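Local coordinates for protein beta-1,4-mannanase (Caldicellulosiruptor saccharolyticus, PDB 1PMJ) that probably binds β-1,4-mannan chains as a family 27 carbohydrate-binding module of a mannan-degrading hydrolase, with a calcium ion built into its β-sandwich, at residues Y46-D51 with I173-V178; E86-I91 with Y137-K142; V107-G112 with A156-Q161. All blocks are in the same frame, centred on the assembly; numbering follows the deposited sequence.

Contact 1. Residues Y46-D51 with I173-V178; sequences YALRLD and IYLDNV. With CA (calcium ion), chain B.
Tyr46 and Asp176 meet through a calcium ion rather than directly. The Tyr46 carbonyl O binds the metal at 2.3 Å, and the Asp176 carboxylate takes it with both oxygens, the ion lying 2.5 Å from OD1 and 2.6 Å from OD2. Asp176 reaches it because its CG is swung away from the backbone N (chi1 -152°). Aspartate suits the place, since a carboxylate within strand 172-181, facing the start of strand 47-53, offers two negative oxygens on a short side chain. A water 2.4 Å from calcium fills a further position and donates to Asn177 OD1. Asp10 O, Glu12 OE2 and Asn44 OD1 complete seven ligating atoms, tying the amino-terminal region to both strands.

Beyond the metal the backbones pair antiparallel: Leu48 exchanges N-H···O bonds with Leu175, and Leu50 with Ile173. These four apolar side chains share one face, where Leu175 meets Phe160 and Leu50 meets Phe162 of the opposing sheet.

On the other face the extended Arg49 runs alongside the Tyr174 ring, its CG 3.7 Å from Tyr174 CE2, while the guanidinium plane stands 77° from the ring. Arg49 NE lies 2.8 Å from Asp51 OD1, which also accepts from NH2; both nitrogens approach from the syn side, forming a salt bridge. Asp38 OD2 receives both Arg49 NH1 and the Tyr174 hydroxyl, holding the two outer ends together. Such a calcium site, joining neighbouring β-strands to amino-terminal residues, is a recurrent feature of β-sandwich carbohydrate-binding modules.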
loop_
_atom_site.group_PDB
_atom_site.type_symbol
_atom_site.label_atom_id
_atom_site.label_comp_id
_atom_site.label_asym_id
_atom_site.label_seq_id
_atom_site.Cartn_x
_atom_site.Cartn_y
_atom_site.Cartn_z
ATOM N N TYR A 46 -3.843 -14.445 -2.264
ATOM C CA TYR A 46 -4.649 -13.322 -1.815
ATOM C C TYR A 46 -3.884 -12.007 -1.978
ATOM O O TYR A 46 -2.663 -11.951 -1.904
ATOM C CB TYR A 46 -5.020 -13.467 -0.349
ATOM C CG TYR A 46 -5.788 -14.699 0.030
ATOM C CD1 TYR A 46 -7.146 -14.749 -0.120
ATOM C CD2 TYR A 46 -5.151 -15.799 0.611
ATOM C CE1 TYR A 46 -7.877 -15.874 0.253
ATOM C CE2 TYR A 46 -5.862 -16.932 0.982
ATOM C CZ TYR A 46 -7.244 -16.953 0.816
ATOM O OH TYR A 46 -7.988 -18.068 1.210
ATOM N N ALA A 47 -4.645 -10.940 -2.139
ATOM C CA ALA A 47 -4.121 -9.564 -2.114
ATOM C C ALA A 47 -5.182 -8.674 -1.490
ATOM O O ALA A 47 -6.349 -9.062 -1.322
ATOM C CB ALA A 47 -3.745 -9.107 -3.559
ATOM N N LEU A 48 -4.782 -7.478 -1.105
ATOM C CA LEU A 48 -5.704 -6.520 -0.519
ATOM C C LEU A 48 -6.292 -5.661 -1.625
ATOM O O LEU A 48 -5.587 -4.967 -2.317
ATOM C CB LEU A 48 -4.957 -5.661 0.499
ATOM C CG LEU A 48 -5.836 -4.798 1.386
ATOM C CD1 LEU A 48 -6.533 -5.657 2.442
ATOM C CD2 LEU A 48 -5.060 -3.710 2.073
ATOM N N ARG A 49 -7.593 -5.725 -1.818
ATOM C CA ARG A 49 -8.280 -4.960 -2.838
ATOM C C ARG A 49 -8.851 -3.677 -2.248
ATOM O O ARG A 49 -9.638 -3.698 -1.277
ATOM C CB ARG A 49 -9.400 -5.808 -3.478
ATOM C CG ARG A 49 -10.203 -5.135 -4.545
ATOM C CD ARG A 49 -11.246 -6.069 -5.188
ATOM N NE ARG A 49 -12.232 -5.256 -5.909
ATOM C CZ ARG A 49 -12.835 -5.566 -7.066
ATOM N NH1 ARG A 49 -12.625 -6.732 -7.665
ATOM N NH2 ARG A 49 -13.681 -4.699 -7.626
ATOM N N LEU A 50 -8.477 -2.562 -2.872
ATOM C CA LEU A 50 -8.932 -1.248 -2.492
ATOM C C LEU A 50 -9.818 -0.771 -3.624
ATOM O O LEU A 50 -9.342 -0.529 -4.735
ATOM C CB LEU A 50 -7.752 -0.302 -2.270
ATOM C CG LEU A 50 -6.651 -0.823 -1.357
ATOM C CD1 LEU A 50 -5.460 0.153 -1.394
ATOM C CD2 LEU A 50 -7.160 -1.024 0.051
ATOM N N ASP A 51 -11.122 -0.710 -3.384
ATOM C CA ASP A 51 -12.022 -0.155 -4.397
ATOM C C ASP A 51 -12.027 1.356 -4.270
ATOM O O ASP A 51 -12.435 1.888 -3.246
ATOM C CB ASP A 51 -13.414 -0.735 -4.213
ATOM C CG ASP A 51 -13.456 -2.221 -4.506
ATOM O OD1 ASP A 51 -12.989 -2.605 -5.601
ATOM O OD2 ASP A 51 -13.965 -3.037 -3.723
ATOM N N ILE A 173 -7.477 -0.997 -6.808
ATOM C CA ILE A 173 -6.022 -0.996 -6.714
ATOM C C ILE A 173 -5.712 -2.087 -5.712
ATOM O O ILE A 173 -6.298 -2.072 -4.602
ATOM C CB ILE A 173 -5.470 0.374 -6.195
ATOM C CG1 ILE A 173 -5.872 1.495 -7.173
ATOM C CG2 ILE A 173 -3.964 0.259 -5.926
ATOM C CD1 ILE A 173 -5.467 2.886 -6.726
ATOM N N TYR A 174 -4.816 -3.018 -6.068
ATOM C CA TYR A 174 -4.425 -4.105 -5.170
ATOM C C TYR A 174 -3.075 -3.825 -4.528
ATOM O O TYR A 174 -2.140 -3.354 -5.188
ATOM C CB TYR A 174 -4.368 -5.454 -5.858
ATOM C CG TYR A 174 -5.628 -5.861 -6.566
ATOM C CD1 TYR A 174 -5.919 -5.373 -7.845
ATOM C CD2 TYR A 174 -6.586 -6.670 -5.942
ATOM C CE1 TYR A 174 -7.081 -5.736 -8.519
ATOM C CE2 TYR A 174 -7.739 -7.039 -6.619
ATOM C CZ TYR A 174 -8.010 -6.552 -7.896
ATOM O OH TYR A 174 -9.168 -6.919 -8.609
ATOM N N LEU A 175 -2.989 -4.100 -3.236
ATOM C CA LEU A 175 -1.760 -4.025 -2.488
ATOM C C LEU A 175 -1.359 -5.438 -2.083
ATOM O O LEU A 175 -2.188 -6.247 -1.688
ATOM C CB LEU A 175 -1.953 -3.150 -1.258
ATOM C CG LEU A 175 -0.810 -2.792 -0.352
ATOM C CD1 LEU A 175 0.186 -1.923 -1.134
ATOM C CD2 LEU A 175 -1.318 -2.076 0.858
ATOM N N ASP A 176 -0.084 -5.742 -2.200
ATOM C CA ASP A 176 0.425 -7.051 -1.792
ATOM C C ASP A 176 1.873 -6.977 -1.380
ATOM O O ASP A 176 2.577 -6.000 -1.651
ATOM C CB ASP A 176 0.252 -8.061 -2.949
ATOM C CG ASP A 176 0.096 -9.523 -2.481
ATOM O OD1 ASP A 176 0.176 -9.806 -1.250
ATOM O OD2 ASP A 176 -0.140 -10.443 -3.314
ATOM N N ASN A 177 2.326 -8.016 -0.701
ATOM C CA ASN A 177 3.727 -8.196 -0.369
ATOM C C ASN A 177 4.349 -6.959 0.294
ATOM O O ASN A 177 5.427 -6.486 -0.069
ATOM C CB ASN A 177 4.454 -8.605 -1.628
ATOM C CG ASN A 177 4.075 -10.007 -2.074
ATOM O OD1 ASN A 177 3.710 -10.838 -1.231
ATOM N ND2 ASN A 177 4.175 -10.277 -3.361
ATOM N N VAL A 178 3.665 -6.478 1.319
ATOM C CA VAL A 178 4.173 -5.399 2.143
ATOM C C VAL A 178 5.122 -6.014 3.155
ATOM O O VAL A 178 4.708 -6.835 3.973
ATOM C CB VAL A 178 3.023 -4.642 2.854
ATOM C CG1 VAL A 178 3.556 -3.560 3.770
ATOM C CG2 VAL A 178 2.046 -4.051 1.836
HETATM CA CA CA B . -0.442 -12.221 -1.479
HETATM O O HOH W 1 1.868 -12.738 -1.499
#

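Contact 2. Residues E86-I91 with Y137-K142. With EDO (1,2-ethanediol), chain D.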
loop_
_atom_site.group_PDB
_atom_site.type_symbol
_atom_site.label_atom_id
_atom_site.label_comp_id
_atom_site.label_asym_id
_atom_site.label_seq_id
_atom_site.Cartn_x
_atom_site.Cartn_y
_atom_site.Cartn_z
ATOM N N GLU A 86 9.062 -2.514 1.792
ATOM C CA GLU A 86 8.819 -2.906 0.381
ATOM C C GLU A 86 7.320 -3.148 0.209
ATOM O O GLU A 86 6.639 -3.525 1.149
ATOM C CB GLU A 86 9.615 -4.204 0.064
ATOM C CG GLU A 86 9.629 -4.654 -1.371
ATOM C CD GLU A 86 10.354 -5.962 -1.584
ATOM O OE1 GLU A 86 10.573 -6.722 -0.607
ATOM O OE2 GLU A 86 10.678 -6.273 -2.746
ATOM N N PHE A 87 6.810 -2.984 -1.000
ATOM C CA PHE A 87 5.415 -3.261 -1.303
ATOM C C PHE A 87 5.245 -3.382 -2.819
ATOM O O PHE A 87 6.075 -2.877 -3.598
ATOM C CB PHE A 87 4.512 -2.144 -0.784
ATOM C CG PHE A 87 4.761 -0.852 -1.468
ATOM C CD1 PHE A 87 5.756 -0.028 -1.027
ATOM C CD2 PHE A 87 4.049 -0.522 -2.622
ATOM C CE1 PHE A 87 6.045 1.127 -1.722
ATOM C CE2 PHE A 87 4.337 0.639 -3.307
ATOM C CZ PHE A 87 5.339 1.444 -2.842
ATOM N N GLU A 88 4.129 -3.962 -3.242
ATOM C CA GLU A 88 3.671 -3.961 -4.626
ATOM C C GLU A 88 2.242 -3.479 -4.731
ATOM O O GLU A 88 1.415 -3.786 -3.864
ATOM C CB GLU A 88 3.747 -5.368 -5.194
ATOM C CG GLU A 88 5.142 -5.939 -5.292
ATOM C CD GLU A 88 5.146 -7.301 -5.955
ATOM O OE1 GLU A 88 4.514 -8.213 -5.431
ATOM O OE2 GLU A 88 5.703 -7.424 -7.057
ATOM N N MET A 89 1.955 -2.720 -5.791
ATOM C CA MET A 89 0.595 -2.294 -6.120
ATOM C C MET A 89 0.291 -2.764 -7.531
ATOM O O MET A 89 1.170 -2.715 -8.402
ATOM C CB MET A 89 0.406 -0.774 -6.035
ATOM C CG MET A 89 0.521 -0.192 -4.691
ATOM S SD MET A 89 0.764 1.578 -4.706
ATOM C CE MET A 89 -0.218 1.938 -5.985
ATOM N N PHE A 90 -0.966 -3.176 -7.762
ATOM C CA PHE A 90 -1.435 -3.663 -9.047
ATOM C C PHE A 90 -2.717 -2.910 -9.411
ATOM O O PHE A 90 -3.656 -2.830 -8.597
ATOM C CB PHE A 90 -1.781 -5.178 -8.998
ATOM C CG PHE A 90 -0.653 -6.050 -8.513
ATOM C CD1 PHE A 90 -0.302 -6.064 -7.168
ATOM C CD2 PHE A 90 0.052 -6.840 -9.385
ATOM C CE1 PHE A 90 0.757 -6.875 -6.688
ATOM C CE2 PHE A 90 1.108 -7.617 -8.937
ATOM C CZ PHE A 90 1.442 -7.628 -7.573
ATOM N N ILE A 91 -2.743 -2.354 -10.616
ATOM C CA ILE A 91 -3.908 -1.614 -11.118
ATOM C C ILE A 91 -4.261 -2.156 -12.501
ATOM O O ILE A 91 -3.409 -2.223 -13.373
ATOM C CB ILE A 91 -3.661 -0.082 -11.196
ATOM C CG1 ILE A 91 -2.924 0.435 -9.953
ATOM C CG2 ILE A 91 -4.966 0.624 -11.473
ATOM C CD1 ILE A 91 -1.447 0.541 -10.083
ATOM N N TYR A 137 -1.951 -5.882 -15.826
ATOM C CA TYR A 137 -1.884 -4.969 -14.675
ATOM C C TYR A 137 -0.668 -4.093 -14.786
ATOM O O TYR A 137 0.409 -4.563 -15.173
ATOM C CB TYR A 137 -1.762 -5.747 -13.352
ATOM C CG TYR A 137 -3.058 -6.458 -13.044
ATOM C CD1 TYR A 137 -3.321 -7.700 -13.589
ATOM C CD2 TYR A 137 -4.055 -5.860 -12.272
ATOM C CE1 TYR A 137 -4.537 -8.349 -13.377
ATOM C CE2 TYR A 137 -5.286 -6.521 -12.039
ATOM C CZ TYR A 137 -5.516 -7.742 -12.610
ATOM O OH TYR A 137 -6.731 -8.349 -12.375
ATOM N N THR A 138 -0.849 -2.825 -14.463
ATOM C CA THR A 138 0.269 -1.947 -14.108
ATOM C C THR A 138 0.752 -2.334 -12.709
ATOM O O THR A 138 -0.064 -2.403 -11.776
ATOM C CB THR A 138 -0.222 -0.493 -14.068
ATOM O OG1 THR A 138 -0.765 -0.133 -15.329
ATOM C CG2 THR A 138 0.887 0.507 -13.721
ATOM N N VAL A 139 2.065 -2.582 -12.573
ATOM C CA VAL A 139 2.661 -3.010 -11.329
ATOM C C VAL A 139 3.700 -1.997 -10.881
ATOM O O VAL A 139 4.627 -1.683 -11.629
ATOM C CB VAL A 139 3.264 -4.419 -11.424
ATOM C CG1 VAL A 139 3.802 -4.858 -10.048
ATOM C CG2 VAL A 139 2.222 -5.389 -11.977
ATOM N N ILE A 140 3.496 -1.490 -9.678
ATOM C CA ILE A 140 4.369 -0.551 -8.963
ATOM C C ILE A 140 5.068 -1.376 -7.886
ATOM O O ILE A 140 4.418 -2.078 -7.132
ATOM C CB ILE A 140 3.541 0.577 -8.285
ATOM C CG1 ILE A 140 2.620 1.330 -9.279
ATOM C CG2 ILE A 140 4.462 1.543 -7.531
ATOM C CD1 ILE A 140 3.373 1.877 -10.501
ATOM N N HIS A 141 6.388 -1.290 -7.801
ATOM C CA HIS A 141 7.146 -2.042 -6.797
ATOM C C HIS A 141 8.286 -1.169 -6.344
ATOM O O HIS A 141 9.119 -0.739 -7.180
ATOM C CB HIS A 141 7.648 -3.373 -7.352
ATOM C CG HIS A 141 8.585 -4.113 -6.442
ATOM N ND1 HIS A 141 9.697 -4.781 -6.915
ATOM C CD2 HIS A 141 8.557 -4.321 -5.099
ATOM C CE1 HIS A 141 10.323 -5.354 -5.900
ATOM N NE2 HIS A 141 9.652 -5.094 -4.788
ATOM N N LYS A 142 8.317 -0.876 -5.047
ATOM C CA LYS A 142 9.352 -0.000 -4.482
ATOM C C LYS A 142 9.774 -0.532 -3.101
ATOM O O LYS A 142 9.024 -1.209 -2.419
ATOM C CB LYS A 142 8.844 1.447 -4.330
ATOM C CG LYS A 142 8.677 2.248 -5.638
ATOM C CD LYS A 142 9.994 2.860 -6.047
ATOM C CE LYS A 142 9.855 3.838 -7.199
ATOM N NZ LYS A 142 11.180 4.058 -7.829
HETATM C C1 EDO D . 7.993 1.602 -10.792
HETATM O O1 EDO D . 7.844 0.434 -9.998
HETATM C C2 EDO D . 7.633 2.774 -9.902
HETATM O O2 EDO D . 6.665 3.527 -10.578
#
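The striking feature is a short histidine-carboxylate bond across two strands: His141 NE2 donates to Glu86 OE2 at 2.6 Å. The oxygen lies in the imidazole plane, whereas the donor reaches OE2 on its anti side; ring and carboxylate are turned only 29° from coplanar. Glu86 manages this reach by extending fully, and OE1 is taken by Arg179 and Arg181. Those two positive charges probably favour a negative carboxylate, and glutamate has the length to span between them and the histidine. The ring edge also meets backbone, with His141 CD2 3.2 Å from Phe87 O, and Glu88 CG packs against the ring obliquely.

On the sheet face that carries Met89 and Ile140, Phe87 CG is wedged between its backbone N and carbonyl carbon (chi1 65°), which lays the ring beside Lys142: Phe87 CZ is 3.8 Å from Lys142 CB, and Lys142 N sits over one ring face. The backbones spread here, and the bond from Lys142 N to Phe87 O is weak. Farther along, Met89 and Ile140, then Ile91 and Thr138, exchange shorter bonds, and Met89 CB meets Ile140 CB at 4.1 Å.

Phe90, on the same side of the sheet as His141 and Glu88, lies beside Val139; its CD2 is 3.7 Å from Val139 CG2, while CG1 sits over the ring. β-Branched valine suits the place by offering both methyls to the ring. Ile132 touches Phe90, and Val130 touches Val139. Alternating side chains and paired N-H···O bonds, longer toward Phe87 and Lys142, mark an antiparallel pair in one sheet of a β-sandwich.

Contact 3. Residues V107-G112 with A156-Q161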
loop_
_atom_site.group_PDB
_atom_site.type_symbol
_atom_site.label_atom_id
_atom_site.label_comp_id
_atom_site.label_asym_id
_atom_site.label_seq_id
_atom_site.Cartn_x
_atom_site.Cartn_y
_atom_site.Cartn_z
ATOM N N VAL A 107 4.072 6.366 1.538
ATOM C CA VAL A 107 4.253 5.316 2.537
ATOM C C VAL A 107 4.871 5.996 3.764
ATOM O O VAL A 107 5.910 6.665 3.653
ATOM C CB VAL A 107 5.167 4.203 1.999
ATOM C CG1 VAL A 107 5.398 3.111 3.062
ATOM C CG2 VAL A 107 4.594 3.620 0.693
ATOM N N VAL A 108 4.230 5.829 4.911
ATOM C CA VAL A 108 4.478 6.612 6.107
ATOM C C VAL A 108 4.485 5.675 7.332
ATOM O O VAL A 108 3.611 4.803 7.474
ATOM C CB VAL A 108 3.344 7.643 6.277
ATOM C CG1 VAL A 108 3.468 8.417 7.552
ATOM C CG2 VAL A 108 3.261 8.578 5.049
ATOM N N ILE A 109 5.458 5.855 8.209
ATOM C CA ILE A 109 5.358 5.331 9.569
ATOM C C ILE A 109 4.726 6.441 10.384
ATOM O O ILE A 109 5.318 7.497 10.574
ATOM C CB ILE A 109 6.737 4.944 10.146
ATOM C CG1 ILE A 109 7.354 3.833 9.304
ATOM C CG2 ILE A 109 6.577 4.490 11.635
ATOM C CD1 ILE A 109 8.708 3.367 9.776
ATOM N N ASN A 110 3.502 6.215 10.844
ATOM C CA ASN A 110 2.742 7.273 11.493
ATOM C C ASN A 110 3.025 7.313 12.981
ATOM O O ASN A 110 2.167 7.045 13.828
ATOM C CB ASN A 110 1.248 7.158 11.177
ATOM C CG ASN A 110 0.468 8.383 11.601
ATOM O OD1 ASN A 110 1.050 9.406 11.922
ATOM N ND2 ASN A 110 -0.859 8.243 11.693
ATOM N N ASP A 111 4.259 7.687 13.263
ATOM C CA ASP A 111 4.667 8.201 14.566
ATOM C C ASP A 111 5.313 9.539 14.242
ATOM O O ASP A 111 6.461 9.595 13.873
ATOM C CB ASP A 111 5.627 7.252 15.260
ATOM C CG ASP A 111 5.873 7.644 16.716
ATOM O OD1 ASP A 111 5.661 8.844 17.065
ATOM O OD2 ASP A 111 6.281 6.825 17.560
ATOM N N GLY A 112 4.523 10.602 14.328
ATOM C CA GLY A 112 4.945 11.894 13.857
ATOM C C GLY A 112 4.844 12.051 12.354
ATOM O O GLY A 112 5.471 12.943 11.787
ATOM N N ALA A 156 3.229 1.875 16.028
ATOM C CA ALA A 156 3.379 0.810 15.021
ATOM C C ALA A 156 2.415 0.871 13.842
ATOM O O ALA A 156 1.997 -0.169 13.350
ATOM C CB ALA A 156 3.289 -0.532 15.693
ATOM N N GLN A 157 2.079 2.085 13.368
ATOM C CA GLN A 157 1.085 2.239 12.329
ATOM C C GLN A 157 1.815 2.580 11.056
ATOM O O GLN A 157 2.505 3.584 10.981
ATOM C CB GLN A 157 0.029 3.302 12.656
ATOM C CG GLN A 157 -1.133 3.270 11.693
ATOM C CD GLN A 157 -2.134 4.379 11.895
ATOM O OE1 GLN A 157 -1.757 5.529 12.159
ATOM N NE2 GLN A 157 -3.408 4.041 11.769
ATOM N N LEU A 158 1.643 1.717 10.074
ATOM C CA LEU A 158 2.126 1.956 8.716
ATOM C C LEU A 158 0.936 2.439 7.898
ATOM O O LEU A 158 -0.108 1.795 7.884
ATOM C CB LEU A 158 2.711 0.673 8.146
ATOM C CG LEU A 158 3.296 0.710 6.738
ATOM C CD1 LEU A 158 4.582 1.524 6.655
ATOM C CD2 LEU A 158 3.562 -0.726 6.304
ATOM N N VAL A 159 1.092 3.582 7.245
ATOM C CA VAL A 159 0.033 4.197 6.457
ATOM C C VAL A 159 0.430 4.293 4.995
ATOM O O VAL A 159 1.533 4.728 4.672
ATOM C CB VAL A 159 -0.307 5.597 7.000
ATOM C CG1 VAL A 159 -1.344 6.309 6.121
ATOM C CG2 VAL A 159 -0.832 5.473 8.454
ATOM N N PHE A 160 -0.507 3.918 4.141
ATOM C CA PHE A 160 -0.457 4.158 2.706
ATOM C C PHE A 160 -1.486 5.225 2.396
ATOM O O PHE A 160 -2.678 5.022 2.615
ATOM C CB PHE A 160 -0.770 2.890 1.914
ATOM C CG PHE A 160 0.310 1.847 2.028
ATOM C CD1 PHE A 160 0.409 1.020 3.137
ATOM C CD2 PHE A 160 1.237 1.674 0.991
ATOM C CE1 PHE A 160 1.431 0.081 3.220
ATOM C CE2 PHE A 160 2.250 0.734 1.101
ATOM C CZ PHE A 160 2.339 -0.045 2.212
ATOM N N GLN A 161 -1.033 6.375 1.911
ATOM C CA GLN A 161 -1.933 7.387 1.384
ATOM C C GLN A 161 -2.054 7.234 -0.132
ATOM O O GLN A 161 -1.060 7.061 -0.817
ATOM C CB GLN A 161 -1.422 8.784 1.745
ATOM C CG GLN A 161 -2.346 9.903 1.267
ATOM C CD GLN A 161 -1.947 11.272 1.753
ATOM O OE1 GLN A 161 -1.494 12.108 0.960
ATOM N NE2 GLN A 161 -2.100 11.519 3.035
#
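Asn110 and Gln157 join two strand ends by both backbone and side chain, and Asn110 can be followed outward atom by atom. Its backbone N donates to Gln157 O at 2.8 Å. CB rests 3.8 Å from Val159 CG2 and 3.6 Å from Gln157 OE1. CG lies 3.7 Å from the same oxygen, and ND2, at the tip, gives it a hydrogen bond of 2.9 Å. That bond is bent, 141° at the hydrogen, and OE1 lies out of the Asn110 amide plane even though the two amides are only 9° from parallel. Both chains extend with CG opposite the backbone N (chi1 -169° in each), which brings them side by side. Arg155 NH1 also donates to Gln157 OE1, and Ala22 O receives NE2, which settles the amide's orientation. Asn110 centres an inverse gamma turn where strand 102-109 gives out, and its short amide suits the place by reaching Gln157 OE1.

Toward the strand interior the contact turns apolar. Val108 and Val159 pair through two backbone bonds, and Trp113 touches both side chains. On the opposite face Val107 CG2 is 3.7 Å from Phe160 CE2, while Val107 CG1 meets Leu158 CD1. Leu158 and Phe160 then reach Val178 of the facing sheet. The chemistry implies a strand pair joined by backbone bonds and lined by apolar side chains, with Gln157 OE1 at its end accepting from both Asn110 and Arg155.

All three contacts are antiparallel strand pairs with buried apolar side chains, but they divide between two sheets. Contacts 1 and 2 share one, their centres about 9 Å apart, because strand 172-181 neighbours strand 84-92; Asn177 and Glu88 add a side-chain hydrogen bond between them. Contact 3 lies in the facing sheet, about 17 Å from contact 1 and 18 Å from contact 2 between centres, and Phe87 packs across on Val107 and Phe160. Contact 2 reaches the surface at His141, while contact 1 is partly exposed at Tyr46 and Arg49, and contact 3 at Asn110. Polar chemistry follows position: metal and carboxylates near the start of strand 47-53, a histidine-glutamate pair in contact 2, neutral amides in contact 3.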